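Side-chain contacts in colicin-B (Escherichia coli, PDB 1RH1), which forms channels that depolarise the cytoplasmic membrane of Escherichia coli and closely related bacteria, dissipating their cellular energy: residues G67-I72 against D245-E250; L141-Q146 against Q180-I185; N96-A101 against S249-Y254. All coordinates share one frame; numbering follows the deposited sequence.

Interaction 1. Residues G67-I72 against D245-E250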
ATOM      1  N   GLY A  67      14.488  -6.671  23.973  1.00  7.92           N
ATOM      2  CA  GLY A  67      13.089  -7.025  24.103  1.00  5.93           C
ATOM      3  C   GLY A  67      12.388  -6.338  25.252  1.00  2.76           C
ATOM      4  O   GLY A  67      11.167  -6.276  25.239  1.00  5.32           O
ATOM      5  N   ILE A  68      13.107  -5.823  26.254  1.00  5.50           N
ATOM      6  CA  ILE A  68      12.496  -5.152  27.401  1.00  6.47           C
ATOM      7  C   ILE A  68      12.383  -3.618  27.247  1.00  6.20           C
ATOM      8  O   ILE A  68      13.365  -2.870  27.315  1.00  5.52           O
ATOM      9  CB  ILE A  68      13.321  -5.554  28.696  1.00  5.93           C
ATOM     10  CG1 ILE A  68      13.241  -7.055  28.966  1.00  3.93           C
ATOM     11  CG2 ILE A  68      12.725  -4.898  29.928  1.00  3.81           C
ATOM     12  CD1 ILE A  68      14.095  -7.615  30.132  1.00  2.00           C
ATOM     13  N   ILE A  69      11.127  -3.162  27.072  1.00  4.86           N
ATOM     14  CA  ILE A  69      10.752  -1.750  26.940  1.00  4.51           C
ATOM     15  C   ILE A  69      11.076  -0.928  28.173  1.00  5.54           C
ATOM     16  O   ILE A  69      10.859  -1.341  29.318  1.00  8.26           O
ATOM     17  CB  ILE A  69       9.245  -1.575  26.683  1.00  2.00           C
ATOM     18  CG1 ILE A  69       8.809  -2.371  25.485  1.00  2.00           C
ATOM     19  CG2 ILE A  69       8.943  -0.119  26.404  1.00  2.00           C
ATOM     20  CD1 ILE A  69       7.298  -2.302  25.272  1.00  2.29           C
ATOM     21  N   ARG A  70      11.590   0.273  27.860  1.00  9.39           N
ATOM     22  CA  ARG A  70      12.009   1.269  28.831  1.00  2.00           C
ATOM     23  C   ARG A  70      11.631   2.690  28.443  1.00  3.15           C
ATOM     24  O   ARG A  70      11.731   3.162  27.312  1.00  2.00           O
ATOM     25  CB  ARG A  70      13.508   1.227  29.018  1.00  2.00           C
ATOM     26  CG  ARG A  70      14.053  -0.075  29.534  1.00  3.01           C
ATOM     27  CD  ARG A  70      13.788  -0.288  31.002  1.00  5.30           C
ATOM     28  NE  ARG A  70      15.059  -0.681  31.588  1.00  8.61           N
ATOM     29  CZ  ARG A  70      15.364  -0.614  32.881  1.00  7.73           C
ATOM     30  NH1 ARG A  70      14.478  -0.168  33.775  1.00  8.26           N
ATOM     31  NH2 ARG A  70      16.596  -0.970  33.257  1.00  7.60           N
ATOM     32  N   ARG A  71      11.207   3.338  29.519  1.00  4.03           N
ATOM     33  CA  ARG A  71      10.765   4.708  29.546  1.00  4.38           C
ATOM     34  C   ARG A  71      11.972   5.593  29.832  1.00  5.28           C
ATOM     35  O   ARG A  71      12.521   5.663  30.937  1.00  5.12           O
ATOM     36  CB  ARG A  71       9.697   4.726  30.603  1.00  7.06           C
ATOM     37  CG  ARG A  71       8.982   6.020  30.798  1.00 14.34           C
ATOM     38  CD  ARG A  71       7.737   5.733  31.605  1.00 16.92           C
ATOM     39  NE  ARG A  71       7.050   6.998  31.794  1.00 25.87           N
ATOM     40  CZ  ARG A  71       6.000   7.370  31.052  1.00 27.69           C
ATOM     41  NH1 ARG A  71       5.514   6.584  30.084  1.00 30.51           N
ATOM     42  NH2 ARG A  71       5.424   8.555  31.279  1.00 28.79           N
ATOM     43  N   ILE A  72      12.426   6.203  28.733  1.00  4.02           N
ATOM     44  CA  ILE A  72      13.619   7.047  28.708  1.00  3.68           C
ATOM     45  C   ILE A  72      13.204   8.508  28.530  1.00  3.74           C
ATOM     46  O   ILE A  72      12.392   8.865  27.678  1.00  2.00           O
ATOM     47  CB  ILE A  72      14.527   6.432  27.572  1.00  2.00           C
ATOM     48  CG1 ILE A  72      15.178   5.238  28.212  1.00  2.00           C
ATOM     49  CG2 ILE A  72      15.691   7.265  27.087  1.00  2.00           C
ATOM     50  CD1 ILE A  72      15.676   4.267  27.164  1.00  6.60           C
ATOM     51  N   ASP A 245       6.213   1.995  34.273  1.00  9.04           N
ATOM     52  CA  ASP A 245       4.908   2.544  34.547  1.00 10.53           C
ATOM     53  C   ASP A 245       4.332   3.028  33.218  1.00  7.36           C
ATOM     54  O   ASP A 245       4.984   3.686  32.396  1.00  9.58           O
ATOM     55  CB  ASP A 245       5.048   3.673  35.580  1.00 15.52           C
ATOM     56  CG  ASP A 245       5.498   3.215  36.978  1.00 21.00           C
ATOM     57  OD1 ASP A 245       4.982   2.207  37.469  1.00 22.28           O
ATOM     58  OD2 ASP A 245       6.359   3.865  37.589  1.00 24.91           O
ATOM     59  N   GLY A 246       3.092   2.575  32.993  1.00  7.44           N
ATOM     60  CA  GLY A 246       2.331   2.898  31.796  1.00  6.97           C
ATOM     61  C   GLY A 246       2.568   1.974  30.616  1.00  6.49           C
ATOM     62  O   GLY A 246       2.153   2.309  29.497  1.00  6.75           O
ATOM     63  N   VAL A 247       3.275   0.853  30.893  1.00  4.05           N
ATOM     64  CA  VAL A 247       3.637  -0.186  29.925  1.00  6.12           C
ATOM     65  C   VAL A 247       3.280  -1.520  30.553  1.00  7.56           C
ATOM     66  O   VAL A 247       4.026  -2.142  31.317  1.00 10.48           O
ATOM     67  CB  VAL A 247       5.172  -0.188  29.575  1.00  5.61           C
ATOM     68  CG1 VAL A 247       5.580  -1.402  28.745  1.00  4.21           C
ATOM     69  CG2 VAL A 247       5.483   0.996  28.686  1.00  5.06           C
ATOM     70  N   ILE A 248       2.073  -1.931  30.187  1.00  7.46           N
ATOM     71  CA  ILE A 248       1.507  -3.187  30.632  1.00  8.30           C
ATOM     72  C   ILE A 248       2.000  -4.253  29.639  1.00  8.26           C
ATOM     73  O   ILE A 248       1.709  -4.184  28.439  1.00  2.85           O
ATOM     74  CB  ILE A 248      -0.053  -3.086  30.617  1.00  7.46           C
ATOM     75  CG1 ILE A 248      -0.603  -1.773  31.178  1.00  2.00           C
ATOM     76  CG2 ILE A 248      -0.562  -4.280  31.426  1.00  5.93           C
ATOM     77  CD1 ILE A 248      -0.514  -1.632  32.687  1.00  2.68           C
ATOM     78  N   SER A 249       2.762  -5.255  30.089  1.00  8.39           N
ATOM     79  CA  SER A 249       3.242  -6.306  29.187  1.00 10.24           C
ATOM     80  C   SER A 249       2.224  -7.401  28.981  1.00  9.09           C
ATOM     81  O   SER A 249       1.989  -8.219  29.873  1.00  9.77           O
ATOM     82  CB  SER A 249       4.529  -6.954  29.714  1.00  7.67           C
ATOM     83  OG  SER A 249       5.629  -6.516  28.920  1.00  9.55           O
ATOM     84  N   GLU A 250       1.595  -7.411  27.803  1.00 11.75           N
ATOM     85  CA  GLU A 250       0.577  -8.423  27.500  1.00 11.96           C
ATOM     86  C   GLU A 250       0.735  -8.902  26.072  1.00  9.32           C
ATOM     87  O   GLU A 250       0.796  -8.058  25.178  1.00  9.74           O
ATOM     88  CB  GLU A 250      -0.853  -7.890  27.603  1.00 15.18           C
ATOM     89  CG  GLU A 250      -1.269  -7.106  28.851  1.00 19.66           C
ATOM     90  CD  GLU A 250      -2.622  -6.393  28.708  1.00 26.41           C
ATOM     91  OE1 GLU A 250      -3.040  -6.105  27.575  1.00 26.90           O
ATOM     92  OE2 GLU A 250      -3.264  -6.126  29.735  1.00 27.34           O
TER
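The backbone oxygen of Asp245 faces the end of the Arg71 side chain: Asp245 O lies 3.5 Å from Arg71 CD. The same oxygen is 3.7 Å from Arg71 NH1. It approaches the guanidinium plane obliquely, and neither approach makes a hydrogen bond, so the carbonyl rests against the arginine by polar and van der Waals contact. Arg71 gets there with CG anti to the backbone N (chi1 -176°) and a chain extended from CG to NE, which brings CD and the guanidinium alongside Asp245 O. The Asp245 carboxylate stays apart, with OD2 6.6 Å from Arg71 NE, so the two charges are not in contact; Arg71 NH2 has a long, weak ion pair with Glu135. Here strand 70-73, the antiparallel neighbour of strand 139-146 in the mixed sheet, faces strand 247-248, which pairs with strand 121-128 in the antiparallel sheet. Side chains from both pack between the two layers, Ile69 just ahead of its strand. Ile69 CD1 meets Val247 CG1 at 4.0 Å, the two side chains inclined to one another. Around them Leu141 touches both Ile69 and Val247, while Phe125 and Ala126 pack on Ile69 and Leu128 on Val247.

Interaction 2. Residues L141-Q146 against Q180-I185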
ATOM      1  N   LEU A 141       9.687   5.626  24.784  1.00  2.00           N
ATOM      2  CA  LEU A 141       9.810   4.200  25.081  1.00  2.00           C
ATOM      3  C   LEU A 141      10.748   3.547  24.094  1.00  2.12           C
ATOM      4  O   LEU A 141      10.495   3.554  22.894  1.00  3.08           O
ATOM      5  CB  LEU A 141       8.475   3.513  24.974  1.00  2.00           C
ATOM      6  CG  LEU A 141       7.418   3.957  25.943  1.00  2.00           C
ATOM      7  CD1 LEU A 141       6.132   3.342  25.551  1.00  2.00           C
ATOM      8  CD2 LEU A 141       7.744   3.506  27.348  1.00  4.61           C
ATOM      9  N   MET A 142      11.848   2.987  24.561  1.00  2.00           N
ATOM     10  CA  MET A 142      12.783   2.387  23.650  1.00  2.00           C
ATOM     11  C   MET A 142      12.833   0.895  23.870  1.00  2.00           C
ATOM     12  O   MET A 142      12.751   0.404  24.991  1.00  2.00           O
ATOM     13  CB  MET A 142      14.160   3.008  23.851  1.00  2.44           C
ATOM     14  CG  MET A 142      14.243   4.455  23.401  1.00  2.53           C
ATOM     15  SD  MET A 142      15.838   5.272  23.596  1.00  2.00           S
ATOM     16  CE  MET A 142      15.339   6.765  22.826  1.00  2.00           C
ATOM     17  N   VAL A 143      12.944   0.175  22.751  1.00  4.77           N
ATOM     18  CA  VAL A 143      13.033  -1.287  22.718  1.00  5.96           C
ATOM     19  C   VAL A 143      14.231  -1.634  21.877  1.00  6.11           C
ATOM     20  O   VAL A 143      14.524  -1.011  20.860  1.00  7.45           O
ATOM     21  CB  VAL A 143      11.873  -2.027  22.028  1.00  5.26           C
ATOM     22  CG1 VAL A 143      11.610  -3.284  22.830  1.00  4.34           C
ATOM     23  CG2 VAL A 143      10.619  -1.172  21.909  1.00 12.85           C
ATOM     24  N   THR A 144      14.902  -2.692  22.280  1.00  7.41           N
ATOM     25  CA  THR A 144      16.128  -3.084  21.631  1.00  7.79           C
ATOM     26  C   THR A 144      16.078  -4.516  21.165  1.00  5.72           C
ATOM     27  O   THR A 144      15.348  -5.341  21.713  1.00  8.64           O
ATOM     28  CB  THR A 144      17.187  -2.733  22.698  1.00 10.64           C
ATOM     29  OG1 THR A 144      17.659  -1.506  22.162  1.00 13.28           O
ATOM     30  CG2 THR A 144      18.328  -3.682  22.982  1.00  9.05           C
ATOM     31  N   GLN A 145      16.806  -4.781  20.081  1.00  4.89           N
ATOM     32  CA  GLN A 145      16.977  -6.118  19.528  1.00  2.91           C
ATOM     33  C   GLN A 145      18.349  -6.319  18.893  1.00  4.10           C
ATOM     34  O   GLN A 145      18.835  -5.458  18.155  1.00  3.92           O
ATOM     35  CB  GLN A 145      15.991  -6.418  18.434  1.00  4.26           C
ATOM     36  CG  GLN A 145      14.538  -6.599  18.748  1.00  6.15           C
ATOM     37  CD  GLN A 145      14.199  -7.961  19.292  1.00  7.04           C
ATOM     38  OE1 GLN A 145      14.432  -8.240  20.459  1.00  9.61           O
ATOM     39  NE2 GLN A 145      13.624  -8.826  18.465  1.00  9.60           N
ATOM     40  N   GLN A 146      18.993  -7.464  19.130  1.00  2.00           N
ATOM     41  CA  GLN A 146      20.224  -7.827  18.434  1.00  6.34           C
ATOM     42  C   GLN A 146      20.016  -7.895  16.908  1.00  3.65           C
ATOM     43  O   GLN A 146      18.898  -8.207  16.481  1.00  3.09           O
ATOM     44  CB  GLN A 146      20.685  -9.169  18.950  1.00  6.57           C
ATOM     45  CG  GLN A 146      21.193  -9.133  20.377  1.00 10.33           C
ATOM     46  CD  GLN A 146      21.254 -10.519  20.997  1.00 15.20           C
ATOM     47  OE1 GLN A 146      22.281 -10.989  21.494  1.00 14.72           O
ATOM     48  NE2 GLN A 146      20.105 -11.199  20.991  1.00 22.94           N
ATOM     49  N   GLN A 180      -3.248   2.672  22.335  1.00  2.00           N
ATOM     50  CA  GLN A 180      -1.985   2.381  21.659  1.00  4.73           C
ATOM     51  C   GLN A 180      -1.254   1.182  22.248  1.00  6.36           C
ATOM     52  O   GLN A 180      -1.063   1.055  23.456  1.00  6.23           O
ATOM     53  CB  GLN A 180      -1.084   3.625  21.717  1.00  4.04           C
ATOM     54  CG  GLN A 180       0.361   3.561  21.231  1.00  2.00           C
ATOM     55  CD  GLN A 180       1.143   4.789  21.656  1.00  2.00           C
ATOM     56  OE1 GLN A 180       1.479   5.632  20.850  1.00  2.00           O
ATOM     57  NE2 GLN A 180       1.463   4.999  22.913  1.00  2.00           N
ATOM     58  N   TYR A 181      -0.865   0.288  21.339  1.00  2.00           N
ATOM     59  CA  TYR A 181      -0.124  -0.928  21.642  1.00  2.00           C
ATOM     60  C   TYR A 181       1.322  -0.893  21.159  1.00  3.54           C
ATOM     61  O   TYR A 181       1.660  -0.032  20.356  1.00  6.42           O
ATOM     62  CB  TYR A 181      -0.829  -2.073  20.984  1.00  2.00           C
ATOM     63  CG  TYR A 181      -2.083  -2.419  21.733  1.00  3.45           C
ATOM     64  CD1 TYR A 181      -3.274  -1.736  21.508  1.00  2.00           C
ATOM     65  CD2 TYR A 181      -2.022  -3.450  22.667  1.00  7.09           C
ATOM     66  CE1 TYR A 181      -4.409  -2.087  22.227  1.00  2.00           C
ATOM     67  CE2 TYR A 181      -3.161  -3.804  23.384  1.00  5.93           C
ATOM     68  CZ  TYR A 181      -4.339  -3.115  23.152  1.00  2.00           C
ATOM     69  OH  TYR A 181      -5.451  -3.468  23.876  1.00 10.48           O
ATOM     70  N   MET A 182       2.215  -1.756  21.648  1.00  2.00           N
ATOM     71  CA  MET A 182       3.520  -1.912  21.023  1.00  2.51           C
ATOM     72  C   MET A 182       3.582  -3.337  20.508  1.00  2.00           C
ATOM     73  O   MET A 182       3.313  -4.277  21.256  1.00  2.23           O
ATOM     74  CB  MET A 182       4.620  -1.644  22.026  1.00  3.91           C
ATOM     75  CG  MET A 182       4.669  -0.152  22.310  1.00  2.00           C
ATOM     76  SD  MET A 182       6.325   0.522  22.149  1.00  2.00           S
ATOM     77  CE  MET A 182       6.601   0.091  20.461  1.00  2.00           C
ATOM     78  N   ALA A 183       3.897  -3.484  19.216  1.00  2.00           N
ATOM     79  CA  ALA A 183       3.825  -4.748  18.511  1.00  2.00           C
ATOM     80  C   ALA A 183       5.024  -5.144  17.699  1.00  2.00           C
ATOM     81  O   ALA A 183       5.901  -4.326  17.462  1.00  6.03           O
ATOM     82  CB  ALA A 183       2.700  -4.745  17.534  1.00  2.00           C
ATOM     83  N   ILE A 184       5.066  -6.400  17.235  1.00  2.94           N
ATOM     84  CA  ILE A 184       6.103  -6.856  16.325  1.00  2.00           C
ATOM     85  C   ILE A 184       5.491  -7.065  14.961  1.00  2.00           C
ATOM     86  O   ILE A 184       4.615  -7.898  14.780  1.00  3.66           O
ATOM     87  CB  ILE A 184       6.748  -8.164  16.845  1.00  2.00           C
ATOM     88  CG1 ILE A 184       7.715  -8.654  15.798  1.00  2.00           C
ATOM     89  CG2 ILE A 184       5.708  -9.207  17.190  1.00  2.00           C
ATOM     90  CD1 ILE A 184       8.358  -9.973  16.189  1.00  2.75           C
ATOM     91  N   ILE A 185       5.907  -6.299  13.971  1.00  2.00           N
ATOM     92  CA  ILE A 185       5.357  -6.507  12.658  1.00  2.00           C
ATOM     93  C   ILE A 185       6.264  -7.349  11.801  1.00  2.00           C
ATOM     94  O   ILE A 185       7.436  -7.548  12.072  1.00  2.00           O
ATOM     95  CB  ILE A 185       5.077  -5.151  11.993  1.00  2.00           C
ATOM     96  CG1 ILE A 185       6.221  -4.183  12.021  1.00  2.00           C
ATOM     97  CG2 ILE A 185       3.946  -4.550  12.776  1.00  5.75           C
ATOM     98  CD1 ILE A 185       5.943  -2.830  11.340  1.00  2.00           C
TER
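No flat group takes part where Leu141 and Val143 meet Met182; branched and thioether side chains make the contact. The site is a buried, face-to-face meeting of two beta-sheets: strand 139-146 belongs to the mixed sheet, strand 179-186 to the antiparallel one, and the segments run in roughly the same direction through their layers. Leu141 CA and Met182 CA, the closest pair of alpha carbons, are 9.7 Å apart, too far for backbone pairing, so the strands meet through their side chains. No hydrogen bond crosses between them. Met182 reaches into this layer from one sheet and touches two residues of the other, with its sulfur against Leu141 and its terminal methyl against Val143. Leu141 comes to the sulfur with one branch, CD1, which sits 4.4 Å from Met182 SD. Beyond the two segments, Met182 also touches Val286 of strand 281-286, the neighbour of strand 139-146, and Leu141 touches Leu128 of strand 121-128, so the same apolar layer extends to adjoining strands of both sheets. Met182 folds at its last torsion (chi3 59°) instead of running straight on, which brings its CE within 4.5 Å of Val143 CG2, the methyl branch of that valine nearer to the methionine.

Interaction 3. Residues N96-A101 against S249-Y254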
ATOM      1  N   ASN A  96      13.342 -11.286  31.658  1.00  9.51           N
ATOM      2  CA  ASN A  96      12.087 -11.680  31.026  1.00 10.15           C
ATOM      3  C   ASN A  96      11.595 -10.645  30.024  1.00 10.54           C
ATOM      4  O   ASN A  96      11.219  -9.519  30.372  1.00 12.52           O
ATOM      5  CB  ASN A  96      11.010 -11.891  32.090  1.00  8.63           C
ATOM      6  CG  ASN A  96      11.474 -12.614  33.355  1.00 13.01           C
ATOM      7  OD1 ASN A  96      12.347 -13.490  33.361  1.00 14.26           O
ATOM      8  ND2 ASN A  96      10.886 -12.226  34.484  1.00 11.59           N
ATOM      9  N   GLU A  97      11.654 -11.018  28.751  1.00  7.99           N
ATOM     10  CA  GLU A  97      11.167 -10.139  27.712  1.00 12.79           C
ATOM     11  C   GLU A  97       9.931 -10.694  27.036  1.00 15.52           C
ATOM     12  O   GLU A  97       9.757 -11.920  27.045  1.00 19.36           O
ATOM     13  CB  GLU A  97      12.288  -9.912  26.716  1.00 13.59           C
ATOM     14  CG  GLU A  97      13.145 -11.099  26.299  1.00 16.10           C
ATOM     15  CD  GLU A  97      12.530 -11.978  25.227  1.00 15.87           C
ATOM     16  OE1 GLU A  97      12.488 -11.563  24.067  1.00 14.78           O
ATOM     17  OE2 GLU A  97      12.111 -13.082  25.571  1.00 17.30           O
ATOM     18  N   LYS A  98       9.053  -9.850  26.460  1.00 13.64           N
ATOM     19  CA  LYS A  98       7.812 -10.357  25.877  1.00 13.33           C
ATOM     20  C   LYS A  98       7.749 -10.466  24.349  1.00  9.99           C
ATOM     21  O   LYS A  98       6.754 -10.969  23.799  1.00  8.80           O
ATOM     22  CB  LYS A  98       6.675  -9.479  26.431  1.00 14.46           C
ATOM     23  CG  LYS A  98       5.229 -10.030  26.336  1.00 17.81           C
ATOM     24  CD  LYS A  98       5.006 -11.404  26.994  1.00 25.67           C
ATOM     25  CE  LYS A  98       5.232 -11.513  28.515  1.00 29.54           C
ATOM     26  NZ  LYS A  98       5.209 -12.902  28.966  1.00 27.70           N
ATOM     27  N   VAL A  99       8.834 -10.076  23.645  1.00  6.59           N
ATOM     28  CA  VAL A  99       8.843 -10.088  22.184  1.00  2.33           C
ATOM     29  C   VAL A  99       8.880 -11.480  21.618  1.00  2.00           C
ATOM     30  O   VAL A  99       8.174 -11.772  20.672  1.00  2.65           O
ATOM     31  CB  VAL A  99      10.025  -9.341  21.608  1.00  2.00           C
ATOM     32  CG1 VAL A  99       9.785  -9.143  20.126  1.00  2.00           C
ATOM     33  CG2 VAL A  99      10.175  -7.991  22.271  1.00  2.00           C
ATOM     34  N   SER A 100       9.664 -12.364  22.208  1.00  2.16           N
ATOM     35  CA  SER A 100       9.794 -13.726  21.755  1.00  7.03           C
ATOM     36  C   SER A 100       8.467 -14.476  21.726  1.00  5.12           C
ATOM     37  O   SER A 100       8.265 -15.311  20.848  1.00  3.78           O
ATOM     38  CB  SER A 100      10.804 -14.369  22.671  1.00 10.02           C
ATOM     39  OG  SER A 100      11.073 -15.733  22.383  1.00 21.67           O
ATOM     40  N   ALA A 101       7.543 -14.153  22.640  1.00  5.02           N
ATOM     41  CA  ALA A 101       6.212 -14.752  22.646  1.00  2.00           C
ATOM     42  C   ALA A 101       5.348 -14.177  21.532  1.00  3.39           C
ATOM     43  O   ALA A 101       4.674 -14.937  20.837  1.00 11.89           O
ATOM     44  CB  ALA A 101       5.504 -14.489  23.950  1.00  2.00           C
ATOM     45  N   SER A 249       2.762  -5.255  30.089  1.00  8.39           N
ATOM     46  CA  SER A 249       3.242  -6.306  29.187  1.00 10.24           C
ATOM     47  C   SER A 249       2.224  -7.401  28.981  1.00  9.09           C
ATOM     48  O   SER A 249       1.989  -8.219  29.873  1.00  9.77           O
ATOM     49  CB  SER A 249       4.529  -6.954  29.714  1.00  7.67           C
ATOM     50  OG  SER A 249       5.629  -6.516  28.920  1.00  9.55           O
ATOM     51  N   GLU A 250       1.595  -7.411  27.803  1.00 11.75           N
ATOM     52  CA  GLU A 250       0.577  -8.423  27.500  1.00 11.96           C
ATOM     53  C   GLU A 250       0.735  -8.902  26.072  1.00  9.32           C
ATOM     54  O   GLU A 250       0.796  -8.058  25.178  1.00  9.74           O
ATOM     55  CB  GLU A 250      -0.853  -7.890  27.603  1.00 15.18           C
ATOM     56  CG  GLU A 250      -1.269  -7.106  28.851  1.00 19.66           C
ATOM     57  CD  GLU A 250      -2.622  -6.393  28.708  1.00 26.41           C
ATOM     58  OE1 GLU A 250      -3.040  -6.105  27.575  1.00 26.90           O
ATOM     59  OE2 GLU A 250      -3.264  -6.126  29.735  1.00 27.34           O
ATOM     60  N   THR A 251       0.784 -10.222  25.832  1.00  4.54           N
ATOM     61  CA  THR A 251       0.887 -10.761  24.474  1.00  6.07           C
ATOM     62  C   THR A 251      -0.484 -10.702  23.804  1.00  5.93           C
ATOM     63  O   THR A 251      -1.496 -10.752  24.503  1.00  6.66           O
ATOM     64  CB  THR A 251       1.374 -12.242  24.468  1.00  2.00           C
ATOM     65  OG1 THR A 251       2.610 -12.292  25.155  1.00  7.79           O
ATOM     66  CG2 THR A 251       1.629 -12.783  23.077  1.00  2.00           C
ATOM     67  N   GLY A 252      -0.592 -10.569  22.475  1.00  6.10           N
ATOM     68  CA  GLY A 252      -1.918 -10.625  21.912  1.00  8.94           C
ATOM     69  C   GLY A 252      -2.170 -10.599  20.416  1.00  9.26           C
ATOM     70  O   GLY A 252      -2.036  -9.585  19.726  1.00 16.26           O
ATOM     71  N   ASN A 253      -2.625 -11.780  20.018  1.00  2.00           N
ATOM     72  CA  ASN A 253      -3.317 -12.062  18.772  1.00  2.00           C
ATOM     73  C   ASN A 253      -2.925 -11.539  17.397  1.00  2.00           C
ATOM     74  O   ASN A 253      -2.693 -10.365  17.160  1.00  2.81           O
ATOM     75  CB  ASN A 253      -4.772 -11.721  19.047  1.00  2.00           C
ATOM     76  CG  ASN A 253      -5.369 -12.352  20.315  1.00  5.83           C
ATOM     77  OD1 ASN A 253      -4.781 -13.198  20.990  1.00  3.43           O
ATOM     78  ND2 ASN A 253      -6.575 -11.943  20.711  1.00  8.34           N
ATOM     79  N   TYR A 254      -2.901 -12.421  16.421  1.00  2.00           N
ATOM     80  CA  TYR A 254      -2.540 -12.099  15.058  1.00  3.21           C
ATOM     81  C   TYR A 254      -3.530 -11.177  14.348  1.00  3.61           C
ATOM     82  O   TYR A 254      -4.623 -11.518  13.871  1.00  7.58           O
ATOM     83  CB  TYR A 254      -2.387 -13.427  14.336  1.00  4.31           C
ATOM     84  CG  TYR A 254      -1.837 -13.401  12.920  1.00  2.00           C
ATOM     85  CD1 TYR A 254      -0.518 -13.042  12.665  1.00  2.49           C
ATOM     86  CD2 TYR A 254      -2.662 -13.790  11.890  1.00  2.00           C
ATOM     87  CE1 TYR A 254      -0.032 -13.084  11.366  1.00  2.00           C
ATOM     88  CE2 TYR A 254      -2.183 -13.832  10.591  1.00  2.00           C
ATOM     89  CZ  TYR A 254      -0.872 -13.481  10.333  1.00  2.00           C
ATOM     90  OH  TYR A 254      -0.401 -13.552   9.034  1.00  3.57           O
TER
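At the N-terminal end of helix 99-110, the residues leading into the helix and its first turn lie against the connection between strands 247-248 and 252-256 of the antiparallel sheet. Lys98 and Ala101 point toward Ser249 and Thr251, and the contact is made at the protein surface. The hydroxyl of Thr251 is its centre. Thr251 OG1 stands beside the aliphatic part of Lys98, 3.7 Å from Lys98 CG and 3.1 Å from Lys98 CD. The latter is close for a carbon and an oxygen, and at this resolution little should be built on its exact value. The two side chains cross at about a right angle. Lys98 leaves the backbone with CG anti to its N (chi1 -162°) and then bends at both chi2 and chi3 (56° and 63°), so that its methylenes, not its amine, lie against the hydroxyl. Ala101 CB approaches the same atom, Thr251 OG1, at 3.8 Å, from three residues further along, in the first turn of the helix. Ser249 meets the root of the lysine chain, its OG 4.0 Å from Lys98 CB. No hydrogen bond joins the segments, and the contact is van der Waals packing of hydroxyls against aliphatic carbons. Val99 points away from this contact and packs on Phe125 of strand 121-128. Glu97 also points away, and its OE1 accepts a weak bond from Ser100 N at 3.5 Å, the side-chain capping of a backbone N-H typical of a helix N-terminus.

Overall arrangement
Interaction 2 is the buried member of the set, interaction 1 is partly buried, and interaction 3 lies at the surface. Interactions 1 and 2 both bridge the mixed and antiparallel sheets: strands 70-73 and 139-146 are neighbours in the first, and probable backbone hydrogen bonds such as Arg70 O to Met142 N join them. Their apolar layers merge where Val247 CG2 packs on Leu141 CD2. Interaction 3 shares Ser249 and Glu250 with interaction 1 but sets a helix start against the loop joining two strands of the antiparallel sheet, and Val99 reaches Ile184. The chemistry follows depth: purely apolar in interaction 2, apolar with a carbonyl-arginine approach in interaction 1, and hydroxyls against aliphatic carbons in interaction 3.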